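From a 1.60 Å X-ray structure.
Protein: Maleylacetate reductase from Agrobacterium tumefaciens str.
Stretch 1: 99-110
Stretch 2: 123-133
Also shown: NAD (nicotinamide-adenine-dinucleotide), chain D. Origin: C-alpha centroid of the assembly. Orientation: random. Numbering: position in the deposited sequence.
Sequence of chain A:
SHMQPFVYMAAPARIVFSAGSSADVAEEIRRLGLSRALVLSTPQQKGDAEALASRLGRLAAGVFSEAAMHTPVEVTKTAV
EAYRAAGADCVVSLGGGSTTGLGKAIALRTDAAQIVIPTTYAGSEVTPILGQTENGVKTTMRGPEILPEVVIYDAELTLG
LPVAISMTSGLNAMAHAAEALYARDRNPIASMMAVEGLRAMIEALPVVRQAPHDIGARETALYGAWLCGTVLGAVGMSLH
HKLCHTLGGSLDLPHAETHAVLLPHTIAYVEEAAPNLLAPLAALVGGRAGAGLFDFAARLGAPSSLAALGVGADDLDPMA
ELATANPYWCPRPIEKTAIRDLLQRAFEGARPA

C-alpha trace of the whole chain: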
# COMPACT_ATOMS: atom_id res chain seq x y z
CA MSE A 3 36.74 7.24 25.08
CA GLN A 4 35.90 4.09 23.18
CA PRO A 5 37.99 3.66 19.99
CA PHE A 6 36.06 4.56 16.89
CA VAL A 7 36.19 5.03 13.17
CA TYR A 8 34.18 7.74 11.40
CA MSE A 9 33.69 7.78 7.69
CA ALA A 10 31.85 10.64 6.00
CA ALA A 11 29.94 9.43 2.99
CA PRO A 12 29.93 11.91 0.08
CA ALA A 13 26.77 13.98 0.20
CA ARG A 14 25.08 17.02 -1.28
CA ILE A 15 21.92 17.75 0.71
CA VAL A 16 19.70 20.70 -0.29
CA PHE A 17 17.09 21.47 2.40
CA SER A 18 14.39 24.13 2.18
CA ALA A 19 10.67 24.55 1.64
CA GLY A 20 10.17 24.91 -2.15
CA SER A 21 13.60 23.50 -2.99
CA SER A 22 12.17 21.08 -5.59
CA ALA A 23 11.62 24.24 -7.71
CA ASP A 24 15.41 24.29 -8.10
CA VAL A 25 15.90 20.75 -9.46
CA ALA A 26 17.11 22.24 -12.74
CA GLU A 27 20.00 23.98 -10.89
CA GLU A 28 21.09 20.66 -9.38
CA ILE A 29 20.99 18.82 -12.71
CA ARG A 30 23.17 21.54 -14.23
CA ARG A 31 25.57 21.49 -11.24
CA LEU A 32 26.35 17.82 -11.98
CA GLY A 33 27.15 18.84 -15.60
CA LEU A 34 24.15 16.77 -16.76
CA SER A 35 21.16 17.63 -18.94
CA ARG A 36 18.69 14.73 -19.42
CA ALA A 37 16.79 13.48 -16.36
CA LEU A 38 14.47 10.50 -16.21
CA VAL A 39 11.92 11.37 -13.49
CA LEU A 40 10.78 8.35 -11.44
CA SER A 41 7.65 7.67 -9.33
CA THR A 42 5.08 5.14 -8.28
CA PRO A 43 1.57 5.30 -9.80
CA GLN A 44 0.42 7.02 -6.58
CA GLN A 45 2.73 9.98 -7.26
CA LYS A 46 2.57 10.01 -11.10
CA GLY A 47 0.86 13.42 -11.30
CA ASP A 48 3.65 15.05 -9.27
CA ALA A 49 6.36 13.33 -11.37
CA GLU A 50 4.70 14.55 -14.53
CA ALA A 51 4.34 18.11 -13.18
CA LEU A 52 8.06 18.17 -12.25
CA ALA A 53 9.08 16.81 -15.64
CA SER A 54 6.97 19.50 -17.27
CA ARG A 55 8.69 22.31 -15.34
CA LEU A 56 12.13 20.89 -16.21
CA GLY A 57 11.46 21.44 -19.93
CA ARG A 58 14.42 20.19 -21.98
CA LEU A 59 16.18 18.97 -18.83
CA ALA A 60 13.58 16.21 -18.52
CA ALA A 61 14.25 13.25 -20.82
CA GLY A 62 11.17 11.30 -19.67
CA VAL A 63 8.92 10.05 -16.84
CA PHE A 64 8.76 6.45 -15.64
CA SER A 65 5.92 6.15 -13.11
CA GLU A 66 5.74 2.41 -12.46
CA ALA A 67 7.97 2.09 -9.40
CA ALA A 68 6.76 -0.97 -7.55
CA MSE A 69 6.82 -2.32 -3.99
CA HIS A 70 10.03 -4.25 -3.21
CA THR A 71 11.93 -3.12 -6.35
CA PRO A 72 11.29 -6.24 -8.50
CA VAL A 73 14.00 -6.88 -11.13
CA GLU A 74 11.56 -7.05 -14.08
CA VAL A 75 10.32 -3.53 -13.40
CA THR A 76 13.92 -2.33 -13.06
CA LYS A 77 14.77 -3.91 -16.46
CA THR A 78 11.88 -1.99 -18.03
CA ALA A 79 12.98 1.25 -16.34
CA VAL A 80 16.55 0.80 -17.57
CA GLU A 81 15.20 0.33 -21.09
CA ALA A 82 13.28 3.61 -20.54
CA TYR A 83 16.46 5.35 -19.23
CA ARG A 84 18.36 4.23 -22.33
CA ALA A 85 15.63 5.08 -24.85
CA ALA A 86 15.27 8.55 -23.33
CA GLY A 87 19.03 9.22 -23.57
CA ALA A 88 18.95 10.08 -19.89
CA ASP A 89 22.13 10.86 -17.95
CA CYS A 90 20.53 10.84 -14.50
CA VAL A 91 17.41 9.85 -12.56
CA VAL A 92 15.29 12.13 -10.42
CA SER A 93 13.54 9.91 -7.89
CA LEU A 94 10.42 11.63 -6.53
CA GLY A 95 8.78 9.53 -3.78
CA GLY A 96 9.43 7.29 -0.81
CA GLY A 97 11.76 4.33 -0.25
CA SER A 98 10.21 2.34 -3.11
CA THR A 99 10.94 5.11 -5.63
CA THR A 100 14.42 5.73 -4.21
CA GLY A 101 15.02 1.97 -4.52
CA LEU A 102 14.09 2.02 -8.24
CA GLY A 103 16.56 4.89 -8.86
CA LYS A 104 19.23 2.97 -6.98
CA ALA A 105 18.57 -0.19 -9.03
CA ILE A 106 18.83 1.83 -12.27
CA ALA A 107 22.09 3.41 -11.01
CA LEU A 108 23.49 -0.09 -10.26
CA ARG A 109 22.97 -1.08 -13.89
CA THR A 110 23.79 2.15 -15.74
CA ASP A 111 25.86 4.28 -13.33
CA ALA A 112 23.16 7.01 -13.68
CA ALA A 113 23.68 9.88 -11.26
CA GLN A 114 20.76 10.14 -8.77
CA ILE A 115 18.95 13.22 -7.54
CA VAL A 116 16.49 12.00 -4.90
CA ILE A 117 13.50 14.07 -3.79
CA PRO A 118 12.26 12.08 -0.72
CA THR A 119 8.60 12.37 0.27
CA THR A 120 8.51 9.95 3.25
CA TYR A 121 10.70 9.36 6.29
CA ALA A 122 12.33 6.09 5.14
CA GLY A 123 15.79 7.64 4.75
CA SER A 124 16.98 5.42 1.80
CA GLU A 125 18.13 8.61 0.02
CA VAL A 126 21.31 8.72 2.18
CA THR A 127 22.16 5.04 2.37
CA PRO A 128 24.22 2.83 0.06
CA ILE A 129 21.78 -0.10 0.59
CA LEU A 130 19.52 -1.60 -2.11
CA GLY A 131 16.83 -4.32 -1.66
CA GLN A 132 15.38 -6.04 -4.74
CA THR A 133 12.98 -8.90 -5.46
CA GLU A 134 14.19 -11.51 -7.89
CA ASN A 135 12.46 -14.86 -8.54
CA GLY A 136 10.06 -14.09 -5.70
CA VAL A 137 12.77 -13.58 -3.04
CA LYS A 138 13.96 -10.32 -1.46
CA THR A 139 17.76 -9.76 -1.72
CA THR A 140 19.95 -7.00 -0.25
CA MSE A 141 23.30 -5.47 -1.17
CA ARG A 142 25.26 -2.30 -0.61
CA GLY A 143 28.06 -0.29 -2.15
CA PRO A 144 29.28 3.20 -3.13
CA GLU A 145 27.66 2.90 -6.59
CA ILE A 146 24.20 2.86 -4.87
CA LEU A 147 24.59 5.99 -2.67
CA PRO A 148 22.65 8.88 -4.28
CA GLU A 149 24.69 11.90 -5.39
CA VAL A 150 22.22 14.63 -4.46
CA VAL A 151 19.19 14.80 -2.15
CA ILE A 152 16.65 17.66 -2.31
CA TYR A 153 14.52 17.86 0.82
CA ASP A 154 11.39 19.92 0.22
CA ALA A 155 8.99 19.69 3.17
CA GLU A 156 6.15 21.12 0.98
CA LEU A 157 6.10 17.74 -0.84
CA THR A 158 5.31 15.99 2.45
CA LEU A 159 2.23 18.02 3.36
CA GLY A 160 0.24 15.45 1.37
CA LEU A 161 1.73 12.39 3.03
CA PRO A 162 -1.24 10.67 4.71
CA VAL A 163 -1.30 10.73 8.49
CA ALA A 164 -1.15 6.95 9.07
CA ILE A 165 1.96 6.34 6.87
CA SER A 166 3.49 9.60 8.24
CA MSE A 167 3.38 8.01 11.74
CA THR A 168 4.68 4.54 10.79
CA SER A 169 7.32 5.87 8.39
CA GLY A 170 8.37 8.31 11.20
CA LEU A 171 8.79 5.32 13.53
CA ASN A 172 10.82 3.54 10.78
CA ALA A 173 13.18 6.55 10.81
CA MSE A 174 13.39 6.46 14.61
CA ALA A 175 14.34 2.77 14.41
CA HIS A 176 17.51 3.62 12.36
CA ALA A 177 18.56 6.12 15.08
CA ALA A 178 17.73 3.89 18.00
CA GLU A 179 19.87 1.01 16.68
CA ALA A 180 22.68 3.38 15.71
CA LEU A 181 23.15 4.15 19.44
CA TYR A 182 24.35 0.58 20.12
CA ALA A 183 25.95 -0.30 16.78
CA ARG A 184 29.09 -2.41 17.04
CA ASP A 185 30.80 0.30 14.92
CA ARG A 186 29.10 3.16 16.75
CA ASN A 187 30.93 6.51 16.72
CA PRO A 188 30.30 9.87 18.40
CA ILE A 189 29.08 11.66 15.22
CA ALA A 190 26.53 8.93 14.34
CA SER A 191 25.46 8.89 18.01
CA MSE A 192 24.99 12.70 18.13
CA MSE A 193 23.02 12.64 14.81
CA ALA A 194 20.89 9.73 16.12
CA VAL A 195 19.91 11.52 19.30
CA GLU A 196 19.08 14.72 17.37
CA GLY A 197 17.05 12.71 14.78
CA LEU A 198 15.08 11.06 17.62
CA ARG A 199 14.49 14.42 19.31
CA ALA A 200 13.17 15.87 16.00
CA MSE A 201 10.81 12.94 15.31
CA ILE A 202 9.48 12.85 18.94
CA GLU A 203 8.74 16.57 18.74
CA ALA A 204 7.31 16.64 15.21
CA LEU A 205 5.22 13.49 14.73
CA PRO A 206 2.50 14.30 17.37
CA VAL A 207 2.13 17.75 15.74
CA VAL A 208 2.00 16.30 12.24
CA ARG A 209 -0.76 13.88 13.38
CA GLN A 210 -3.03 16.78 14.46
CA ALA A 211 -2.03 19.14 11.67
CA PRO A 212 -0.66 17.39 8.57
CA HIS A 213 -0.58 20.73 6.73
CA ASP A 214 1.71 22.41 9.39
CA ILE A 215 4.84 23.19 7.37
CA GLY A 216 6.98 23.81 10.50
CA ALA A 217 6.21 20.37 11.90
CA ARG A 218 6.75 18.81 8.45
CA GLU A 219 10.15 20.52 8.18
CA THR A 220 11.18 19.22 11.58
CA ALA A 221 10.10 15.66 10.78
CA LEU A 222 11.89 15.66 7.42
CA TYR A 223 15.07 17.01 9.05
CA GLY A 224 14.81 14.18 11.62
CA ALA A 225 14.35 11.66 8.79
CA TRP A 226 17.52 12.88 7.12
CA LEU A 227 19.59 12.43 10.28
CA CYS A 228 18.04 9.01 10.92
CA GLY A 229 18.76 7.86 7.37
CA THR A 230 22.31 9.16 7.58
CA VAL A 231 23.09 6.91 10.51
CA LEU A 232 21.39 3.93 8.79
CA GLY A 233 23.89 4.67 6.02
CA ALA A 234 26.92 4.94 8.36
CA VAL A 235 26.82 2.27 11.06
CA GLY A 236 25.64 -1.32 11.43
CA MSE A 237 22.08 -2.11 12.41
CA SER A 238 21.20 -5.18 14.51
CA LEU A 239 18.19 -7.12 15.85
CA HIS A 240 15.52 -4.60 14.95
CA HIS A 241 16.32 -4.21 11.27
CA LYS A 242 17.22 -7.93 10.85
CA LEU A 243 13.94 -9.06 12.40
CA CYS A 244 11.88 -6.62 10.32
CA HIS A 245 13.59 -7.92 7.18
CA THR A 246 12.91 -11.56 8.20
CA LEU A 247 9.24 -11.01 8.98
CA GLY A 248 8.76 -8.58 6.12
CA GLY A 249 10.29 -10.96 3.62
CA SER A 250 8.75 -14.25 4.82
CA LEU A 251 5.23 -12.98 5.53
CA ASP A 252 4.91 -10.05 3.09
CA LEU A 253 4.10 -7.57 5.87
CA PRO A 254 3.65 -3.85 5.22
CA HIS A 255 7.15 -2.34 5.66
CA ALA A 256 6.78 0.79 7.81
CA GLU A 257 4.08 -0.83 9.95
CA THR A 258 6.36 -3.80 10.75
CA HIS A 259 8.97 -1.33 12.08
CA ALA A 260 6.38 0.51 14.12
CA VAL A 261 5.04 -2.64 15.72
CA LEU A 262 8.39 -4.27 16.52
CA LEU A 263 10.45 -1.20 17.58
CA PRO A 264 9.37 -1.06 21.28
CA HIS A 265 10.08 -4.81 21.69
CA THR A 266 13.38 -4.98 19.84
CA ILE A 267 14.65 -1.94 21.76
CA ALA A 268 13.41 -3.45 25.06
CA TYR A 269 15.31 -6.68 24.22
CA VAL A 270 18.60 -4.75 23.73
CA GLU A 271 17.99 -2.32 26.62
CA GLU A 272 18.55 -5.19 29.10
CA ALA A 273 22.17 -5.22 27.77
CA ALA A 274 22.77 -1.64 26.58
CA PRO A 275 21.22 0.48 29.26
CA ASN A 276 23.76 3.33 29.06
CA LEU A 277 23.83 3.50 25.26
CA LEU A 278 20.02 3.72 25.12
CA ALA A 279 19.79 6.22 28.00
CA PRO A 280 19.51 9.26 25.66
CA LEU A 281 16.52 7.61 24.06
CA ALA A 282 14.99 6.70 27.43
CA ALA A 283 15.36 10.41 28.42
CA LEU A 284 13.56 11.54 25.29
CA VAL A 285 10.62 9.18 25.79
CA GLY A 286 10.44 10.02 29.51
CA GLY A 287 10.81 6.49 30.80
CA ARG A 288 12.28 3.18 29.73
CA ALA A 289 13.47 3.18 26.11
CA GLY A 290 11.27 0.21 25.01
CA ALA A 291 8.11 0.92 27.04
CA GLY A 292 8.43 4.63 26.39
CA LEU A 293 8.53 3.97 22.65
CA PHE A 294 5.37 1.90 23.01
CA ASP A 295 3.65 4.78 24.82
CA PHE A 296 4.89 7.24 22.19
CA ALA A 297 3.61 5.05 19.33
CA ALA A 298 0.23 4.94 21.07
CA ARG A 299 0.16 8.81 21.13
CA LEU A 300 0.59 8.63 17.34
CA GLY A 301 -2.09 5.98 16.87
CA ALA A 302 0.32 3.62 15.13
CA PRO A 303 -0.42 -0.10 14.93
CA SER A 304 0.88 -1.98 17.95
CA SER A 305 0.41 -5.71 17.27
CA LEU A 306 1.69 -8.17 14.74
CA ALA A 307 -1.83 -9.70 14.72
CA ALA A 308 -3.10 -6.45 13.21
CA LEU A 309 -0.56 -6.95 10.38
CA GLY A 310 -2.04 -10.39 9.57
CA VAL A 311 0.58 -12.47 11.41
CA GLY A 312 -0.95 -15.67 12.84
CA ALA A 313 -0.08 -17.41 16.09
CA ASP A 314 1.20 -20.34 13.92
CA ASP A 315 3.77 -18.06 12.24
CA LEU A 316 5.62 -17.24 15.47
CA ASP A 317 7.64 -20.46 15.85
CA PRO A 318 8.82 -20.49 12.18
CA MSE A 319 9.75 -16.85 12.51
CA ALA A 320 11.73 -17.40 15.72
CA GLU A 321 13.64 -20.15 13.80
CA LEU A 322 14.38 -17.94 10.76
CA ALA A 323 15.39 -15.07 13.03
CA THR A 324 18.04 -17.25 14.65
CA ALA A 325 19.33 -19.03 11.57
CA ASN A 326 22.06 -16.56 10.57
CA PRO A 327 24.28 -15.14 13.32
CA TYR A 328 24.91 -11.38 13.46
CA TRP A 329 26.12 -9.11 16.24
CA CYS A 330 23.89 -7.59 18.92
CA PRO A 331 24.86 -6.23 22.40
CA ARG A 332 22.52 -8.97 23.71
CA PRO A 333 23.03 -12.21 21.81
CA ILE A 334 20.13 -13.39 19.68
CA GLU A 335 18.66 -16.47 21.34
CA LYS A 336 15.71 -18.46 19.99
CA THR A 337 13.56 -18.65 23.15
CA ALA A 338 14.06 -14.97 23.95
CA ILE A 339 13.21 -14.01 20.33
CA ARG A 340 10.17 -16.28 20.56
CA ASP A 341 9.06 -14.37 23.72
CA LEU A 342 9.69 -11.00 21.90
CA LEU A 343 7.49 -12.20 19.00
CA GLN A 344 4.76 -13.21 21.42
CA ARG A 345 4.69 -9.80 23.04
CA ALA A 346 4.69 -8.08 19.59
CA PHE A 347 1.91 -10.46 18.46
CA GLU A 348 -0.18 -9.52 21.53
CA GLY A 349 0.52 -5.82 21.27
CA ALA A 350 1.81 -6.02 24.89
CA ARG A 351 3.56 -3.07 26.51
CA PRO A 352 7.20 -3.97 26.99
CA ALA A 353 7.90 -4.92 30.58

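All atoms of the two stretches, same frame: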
# COMPACT_ATOMS: atom_id res chain seq x y z
N THR A 99 10.49 4.35 -4.46
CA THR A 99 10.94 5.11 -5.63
C THR A 99 12.46 5.32 -5.58
O THR A 99 13.15 5.16 -6.61
CB THR A 99 10.18 6.43 -5.70
OG1 THR A 99 8.80 6.08 -5.71
CG2 THR A 99 10.51 7.18 -7.02
N THR A 100 12.97 5.65 -4.39
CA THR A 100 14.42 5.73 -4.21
C THR A 100 15.07 4.42 -4.58
O THR A 100 16.13 4.43 -5.27
CB THR A 100 14.77 6.11 -2.76
OG1 THR A 100 14.08 7.32 -2.47
CG2 THR A 100 16.30 6.31 -2.62
N GLY A 101 14.45 3.30 -4.19
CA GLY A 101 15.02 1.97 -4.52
C GLY A 101 15.08 1.72 -6.04
O GLY A 101 16.08 1.23 -6.55
N LEU A 102 14.06 2.15 -6.77
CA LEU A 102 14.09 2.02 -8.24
C LEU A 102 15.26 2.83 -8.83
O LEU A 102 16.00 2.34 -9.69
CB LEU A 102 12.73 2.41 -8.87
CG LEU A 102 12.77 2.35 -10.41
CD1 LEU A 102 13.10 0.93 -10.94
CD2 LEU A 102 11.45 2.90 -11.02
N GLY A 103 15.44 4.07 -8.36
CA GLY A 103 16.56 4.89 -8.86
C GLY A 103 17.90 4.26 -8.56
O GLY A 103 18.84 4.32 -9.38
N LYS A 104 18.00 3.65 -7.37
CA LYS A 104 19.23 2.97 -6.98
C LYS A 104 19.48 1.76 -7.88
O LYS A 104 20.63 1.51 -8.28
CB LYS A 104 19.17 2.53 -5.52
CG LYS A 104 19.35 3.65 -4.49
CD LYS A 104 19.02 3.14 -3.09
CE LYS A 104 19.70 4.04 -2.04
NZ LYS A 104 19.49 3.47 -0.65
N ALA A 105 18.43 1.00 -8.18
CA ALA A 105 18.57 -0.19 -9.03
C ALA A 105 18.95 0.18 -10.46
O ALA A 105 19.67 -0.58 -11.11
CB ALA A 105 17.29 -1.04 -9.01
N ILE A 106 18.45 1.32 -10.94
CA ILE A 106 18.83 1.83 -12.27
C ILE A 106 20.30 2.28 -12.22
O ILE A 106 21.07 1.94 -13.09
CB ILE A 106 17.91 3.01 -12.72
CG1 ILE A 106 16.49 2.51 -12.96
CG2 ILE A 106 18.48 3.73 -13.96
CD1 ILE A 106 15.45 3.65 -13.04
N ALA A 107 20.69 3.00 -11.17
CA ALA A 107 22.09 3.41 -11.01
C ALA A 107 23.04 2.20 -10.98
O ALA A 107 24.13 2.25 -11.59
CB ALA A 107 22.26 4.26 -9.73
N LEU A 108 22.65 1.13 -10.30
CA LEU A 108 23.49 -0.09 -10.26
C LEU A 108 23.83 -0.61 -11.66
O LEU A 108 24.93 -1.12 -11.90
CB LEU A 108 22.83 -1.20 -9.43
CG LEU A 108 23.52 -2.56 -9.30
CD1 LEU A 108 24.81 -2.41 -8.50
CD2 LEU A 108 22.58 -3.49 -8.57
N ARG A 109 22.89 -0.45 -12.59
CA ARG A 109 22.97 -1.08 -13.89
C ARG A 109 23.51 -0.14 -14.96
O ARG A 109 23.97 -0.58 -16.01
CB ARG A 109 21.59 -1.59 -14.28
CG ARG A 109 21.20 -2.83 -13.47
CD ARG A 109 19.71 -3.07 -13.49
NE ARG A 109 19.39 -4.35 -12.87
CZ ARG A 109 19.16 -4.52 -11.56
NH1 ARG A 109 19.23 -3.52 -10.70
NH2 ARG A 109 18.87 -5.72 -11.09
N THR A 110 23.47 1.16 -14.70
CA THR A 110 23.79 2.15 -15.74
C THR A 110 24.78 3.22 -15.27
O THR A 110 25.19 4.08 -16.07
CB THR A 110 22.53 2.93 -16.14
OG1 THR A 110 22.14 3.74 -15.03
CG2 THR A 110 21.37 2.02 -16.53
N GLY A 123 14.35 7.37 4.61
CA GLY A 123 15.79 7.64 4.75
C GLY A 123 16.71 6.95 3.75
O GLY A 123 17.92 7.13 3.83
N SER A 124 16.15 6.16 2.81
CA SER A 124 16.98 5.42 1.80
C SER A 124 17.86 6.36 0.99
O SER A 124 18.94 5.94 0.50
CB SER A 124 16.03 4.73 0.83
OG SER A 124 16.74 3.89 -0.07
N GLU A 125 17.41 7.60 0.82
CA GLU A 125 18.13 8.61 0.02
C GLU A 125 19.59 8.87 0.44
O GLU A 125 20.39 9.40 -0.37
CB GLU A 125 17.36 9.91 -0.04
CG GLU A 125 17.20 10.55 1.34
CD GLU A 125 15.95 10.11 2.12
OE1 GLU A 125 15.30 9.09 1.79
OE2 GLU A 125 15.62 10.81 3.10
N VAL A 126 19.92 8.54 1.70
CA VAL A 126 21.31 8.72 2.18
C VAL A 126 21.93 7.42 2.68
O VAL A 126 22.83 7.41 3.55
CB VAL A 126 21.43 9.82 3.28
CG1 VAL A 126 21.26 11.24 2.65
CG2 VAL A 126 20.41 9.57 4.39
N THR A 127 21.50 6.31 2.08
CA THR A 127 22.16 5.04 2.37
C THR A 127 22.67 4.38 1.10
O THR A 127 22.14 4.60 -0.00
CB THR A 127 21.24 3.99 3.08
OG1 THR A 127 20.49 3.27 2.09
CG2 THR A 127 20.34 4.61 4.12
N PRO A 128 23.71 3.53 1.23
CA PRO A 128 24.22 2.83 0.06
C PRO A 128 23.57 1.43 -0.10
O PRO A 128 24.12 0.57 -0.80
CB PRO A 128 25.72 2.71 0.36
CG PRO A 128 25.72 2.46 1.85
CD PRO A 128 24.60 3.38 2.39
N ILE A 129 22.40 1.23 0.53
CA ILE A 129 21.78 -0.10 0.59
C ILE A 129 20.66 -0.23 -0.45
O ILE A 129 19.88 0.72 -0.64
CB ILE A 129 21.18 -0.32 2.00
CG1 ILE A 129 22.25 -0.08 3.08
CG2 ILE A 129 20.60 -1.70 2.14
CD1 ILE A 129 21.62 0.16 4.51
N LEU A 130 20.59 -1.37 -1.14
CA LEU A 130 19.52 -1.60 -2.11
C LEU A 130 18.91 -3.01 -1.91
O LEU A 130 19.65 -3.98 -1.91
CB LEU A 130 20.06 -1.47 -3.55
CG LEU A 130 19.11 -1.94 -4.65
CD1 LEU A 130 17.81 -1.09 -4.72
CD2 LEU A 130 19.85 -1.96 -6.01
N GLY A 131 17.59 -3.07 -1.70
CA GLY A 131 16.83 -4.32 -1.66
C GLY A 131 16.07 -4.50 -2.97
O GLY A 131 15.55 -3.54 -3.53
N GLN A 132 16.07 -5.74 -3.49
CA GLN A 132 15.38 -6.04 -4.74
C GLN A 132 14.63 -7.36 -4.58
O GLN A 132 14.91 -8.11 -3.66
CB GLN A 132 16.36 -6.12 -5.91
CG GLN A 132 17.22 -4.86 -6.08
CD GLN A 132 18.21 -4.98 -7.20
OE1 GLN A 132 17.89 -4.72 -8.37
NE2 GLN A 132 19.43 -5.38 -6.87
N THR A 133 13.67 -7.61 -5.46
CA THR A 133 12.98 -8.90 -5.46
C THR A 133 13.33 -9.55 -6.78
O THR A 133 13.15 -8.96 -7.83
CB THR A 133 11.46 -8.73 -5.32
OG1 THR A 133 11.21 -8.04 -4.09
CG2 THR A 133 10.76 -10.10 -5.25
PA NAD D . 6.85 3.58 -0.19
O1A NAD D . 7.95 4.25 -0.93
O2A NAD D . 6.61 2.14 -0.46
O5B NAD D . 5.54 4.49 -0.30
C5B NAD D . 4.28 3.93 0.09
C4B NAD D . 3.20 4.65 -0.70
O4B NAD D . 3.13 6.00 -0.24
C3B NAD D . 3.50 4.68 -2.21
O3B NAD D . 2.33 4.40 -3.00
C2B NAD D . 3.97 6.10 -2.41
O2B NAD D . 3.73 6.59 -3.71
C1B NAD D . 3.15 6.88 -1.36
N9A NAD D . 3.78 8.16 -0.96
C8A NAD D . 5.08 8.35 -0.54
N7A NAD D . 5.26 9.66 -0.25
C5A NAD D . 4.09 10.33 -0.50
C6A NAD D . 3.73 11.68 -0.39
N6A NAD D . 4.46 12.60 0.30
N1A NAD D . 2.43 12.00 -0.75
C2A NAD D . 1.54 11.03 -1.17
N3A NAD D . 1.88 9.71 -1.27
C4A NAD D . 3.16 9.38 -0.93
O3 NAD D . 7.12 3.61 1.42
PN NAD D . 8.49 3.81 2.26
O1N NAD D . 8.16 3.33 3.63
O2N NAD D . 8.90 5.19 2.03
O5D NAD D . 9.55 2.80 1.61
C5D NAD D . 9.53 1.40 1.88
C4D NAD D . 10.54 0.75 0.93
O4D NAD D . 11.79 1.39 1.10
C3D NAD D . 10.75 -0.71 1.32
O3D NAD D . 11.03 -1.44 0.12
C2D NAD D . 11.97 -0.65 2.21
O2D NAD D . 12.70 -1.87 2.31
C1D NAD D . 12.77 0.45 1.53
N1N NAD D . 13.73 1.10 2.41
C2N NAD D . 15.04 1.03 2.04
C3N NAD D . 15.99 1.63 2.84
C7N NAD D . 17.37 1.52 2.32
O7N NAD D . 18.28 2.18 3.05
N7N NAD D . 17.66 0.80 1.21
C4N NAD D . 15.65 2.37 4.02
C5N NAD D . 14.31 2.43 4.38
C6N NAD D . 13.36 1.78 3.57
O HOH W 1 13.69 7.47 0.21

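How do a helix and a strand meet when they run across each other? The helix 99-110 and the strand 129-133 cross nearly at right angles, 94° between their directions, with their axes 8.4 Å apart at the closest point. The contact is not confined to the strand: the 3-10 turn and loop before it contribute through S124, E125 and T127. The backbones come nearest at T100 with E125 and at G101 with L130, and the two stretches together bury 434 Å².

Why does K104 lose more surface to the other stretch than any other residue? Its side chain, with chi2 to chi4 all t, reaches out to place the ammonium among oxygens of the second stretch. K104 NZ donates to S124 OG and S124 O, each at 2.8 Å, to I129 O at 2.8 Å and to T127 O at 3.0 Å, with a weak bond to T127 OG1 at 2.9 Å; its three hydrogens are shared among these five acceptors. A buried charge needs such compensation, and here it comes largely from carbonyl groups of the 3-10 turn (S124), the loop (T127) and the strand's first residue (I129). Two of these oxygens also bind the cofactor: T127 OG1 donates to NAD O7N at 2.6 Å, and NAD N7N donates to I129 O at 2.9 Å. K104 thus ties together the segment that binds the carboxamide of the nicotinamide.

What does L130 rest on? It points toward the helix and packs mainly by apolar contact. L130 CD1 lies 3.4 Å from G101 O and 3.9 Å from K104 CB, while L130 CD2 lies 4.0 Å from both A105 CB and L108 CD2. G101 meets this leucine through its carbonyl oxygen.

What holds the strand to the helix beyond L130? Q132 also points toward the helix, and Q132 OE1 accepts from R109 NH1 at 2.9 Å and R109 NH2 at 3.1 Å, lying at the edge of the guanidinium, near its plane, where the N-H groups point. R109 NH1 also donates to A105 O at 3.0 Å, which anchors the arginine to its own helix. Near the start of stretch 1, T100 CG2 comes within 3.5 Å of S124 OG, and a water bridges the stretches there, its oxygen 2.7 Å from T100 OG1 and donating to E125 OE1 at 2.8 Å.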